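PDB 5MAL: lipase from Streptomyces rimosus, which hydrolyses triacylglycerols and other esters, preferring medium-length acyl chains, and also splits palmitoyl-CoA, as a secreted monomeric serine esterase of the GDSL family. Local coordinates for residues A[5-10]-A[75-80]. Sequence-based numbering, arbitrary orientation.
Sequences VALGDS and VSITIG
Strands 5-8 and 75-78 run parallel, their axes 16° apart, joined by Ser76 N to Val5 O at 3.0 Å and Leu7 N to Ser76 O; farther on, Asp9 N bonds Thr78 O at 2.9 Å. Water 1 links Leu7 O to Ser76 OG, a hydroxyl also bound to Tyr4. On the face of Val5 and Leu7, Leu7 CD1 meets Val75 CG1 at 3.6 Å, while its CB abuts Ile77 CD1. Gly8 CA comes within 3.0 Å of Thr78 O; a CB there would collide with that oxygen, and the backbone angles of Gly8 themselves call for glycine. Asp9 then reaches across: with CG between the backbone N and the carbonyl carbon (chi1 53°), OD1 receives the hydroxyl of Thr78 OG1 at 2.8 Å, from 39° above the carboxylate plane, and also caps Tyr11 N at the start of helix 10-13. Thr78 OG1 is shared with Ser12, and Asp9 OD2 binds Tyr141 and, through water 2, Gly80 N. An alanine at Asp9 would probably deprive Thr78 OG1, Tyr141 and water 2 of a partner and leave helix 10-13 without its side-chain cap. Next along the chain stands the nucleophile Ser10, hydrogen-bonded to His216. The contact exemplifies the SGNH hydrolase fold, in which an inner strand of the parallel sheet runs into the Gly-Asp-Ser motif and presents the catalytic serine at its C-terminal end.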
loop_
_atom_site.group_PDB
_atom_site.type_symbol
_atom_site.label_atom_id
_atom_site.label_comp_id
_atom_site.label_asym_id
_atom_site.label_seq_id
_atom_site.Cartn_x
_atom_site.Cartn_y
_atom_site.Cartn_z
ATOM N N VAL A 5 -5.532 -10.529 10.428
ATOM C CA VAL A 5 -6.371 -9.891 9.420
ATOM C C VAL A 5 -5.534 -8.942 8.588
ATOM O O VAL A 5 -4.880 -8.044 9.123
ATOM C CB VAL A 5 -7.527 -9.111 10.016
ATOM C CG1 VAL A 5 -8.359 -8.489 8.892
ATOM C CG2 VAL A 5 -8.396 -10.031 10.902
ATOM N N ALA A 6 -5.565 -9.140 7.277
ATOM C CA ALA A 6 -4.823 -8.272 6.376
ATOM C C ALA A 6 -5.789 -7.402 5.589
ATOM O O ALA A 6 -6.520 -7.875 4.726
ATOM C CB ALA A 6 -3.959 -9.089 5.451
ATOM N N LEU A 7 -5.765 -6.118 5.917
ATOM C CA LEU A 7 -6.637 -5.109 5.332
ATOM C C LEU A 7 -5.919 -4.297 4.293
ATOM O O LEU A 7 -4.694 -4.308 4.218
ATOM C CB LEU A 7 -7.119 -4.129 6.403
ATOM C CG LEU A 7 -7.670 -4.717 7.685
ATOM C CD1 LEU A 7 -7.734 -3.581 8.668
ATOM C CD2 LEU A 7 -9.041 -5.305 7.390
ATOM N N GLY A 8 -6.687 -3.532 3.535
ATOM C CA GLY A 8 -6.085 -2.490 2.743
ATOM C C GLY A 8 -6.426 -2.513 1.281
ATOM O O GLY A 8 -7.450 -3.083 0.875
ATOM N N ASP A 9 -5.555 -1.877 0.495
ATOM C CA ASP A 9 -5.798 -1.692 -0.925
ATOM C C ASP A 9 -4.935 -2.641 -1.722
ATOM O O ASP A 9 -4.578 -3.700 -1.236
ATOM C CB ASP A 9 -5.544 -0.250 -1.343
ATOM C CG ASP A 9 -4.178 0.256 -0.927
ATOM O OD1 ASP A 9 -3.246 -0.559 -0.732
ATOM O OD2 ASP A 9 -4.038 1.487 -0.813
ATOM N N SER A 10 -4.593 -2.245 -2.939
ATOM C CA SER A 10 -3.972 -3.153 -3.878
ATOM C C SER A 10 -2.525 -3.439 -3.504
ATOM O O SER A 10 -1.953 -4.431 -3.953
ATOM C CB SER A 10 -4.049 -2.565 -5.276
ATOM O OG SER A 10 -3.654 -1.208 -5.223
ATOM N N VAL A 75 -2.961 -7.293 12.783
ATOM C CA VAL A 75 -3.627 -6.597 11.703
ATOM C C VAL A 75 -2.566 -5.885 10.876
ATOM O O VAL A 75 -1.699 -5.205 11.424
ATOM C CB VAL A 75 -4.655 -5.565 12.215
ATOM C CG1 VAL A 75 -5.257 -4.791 11.052
ATOM C CG2 VAL A 75 -5.738 -6.246 13.027
ATOM N N SER A 76 -2.618 -6.055 9.564
ATOM C CA SER A 76 -1.769 -5.254 8.692
ATOM C C SER A 76 -2.641 -4.413 7.778
ATOM O O SER A 76 -3.772 -4.783 7.465
ATOM C CB SER A 76 -0.821 -6.122 7.860
ATOM O OG SER A 76 -1.535 -7.038 7.054
ATOM N N ILE A 77 -2.111 -3.289 7.314
ATOM C CA ILE A 77 -2.885 -2.482 6.390
ATOM C C ILE A 77 -2.008 -1.533 5.594
ATOM O O ILE A 77 -1.029 -1.003 6.114
ATOM C CB ILE A 77 -3.975 -1.685 7.145
ATOM C CG1 ILE A 77 -4.915 -0.984 6.158
ATOM C CG2 ILE A 77 -3.337 -0.710 8.151
ATOM C CD1 ILE A 77 -6.188 -0.450 6.814
ATOM N N THR A 78 -2.327 -1.397 4.311
ATOM C CA THR A 78 -1.929 -0.242 3.517
ATOM C C THR A 78 -3.244 0.370 3.061
ATOM O O THR A 78 -4.077 -0.315 2.505
ATOM C CB THR A 78 -1.039 -0.591 2.286
ATOM O OG1 THR A 78 -1.737 -1.496 1.431
ATOM C CG2 THR A 78 0.275 -1.228 2.709
ATOM N N ILE A 79 -3.477 1.639 3.366
ATOM C CA ILE A 79 -4.690 2.292 2.877
ATOM C C ILE A 79 -4.465 3.782 2.864
ATOM O O ILE A 79 -3.680 4.304 3.656
ATOM C CB ILE A 79 -5.935 1.969 3.739
ATOM C CG1 ILE A 79 -7.225 2.256 2.960
ATOM C CG2 ILE A 79 -5.910 2.742 5.046
ATOM C CD1 ILE A 79 -7.471 1.314 1.784
ATOM N N GLY A 80 -5.121 4.460 1.930
ATOM C CA GLY A 80 -4.999 5.901 1.839
ATOM C C GLY A 80 -4.586 6.379 0.467
ATOM O O GLY A 80 -4.907 7.500 0.076
HETATM O O HOH W 1 -2.488 -5.908 4.875
HETATM O O HOH W 2 -6.038 3.177 -0.475
#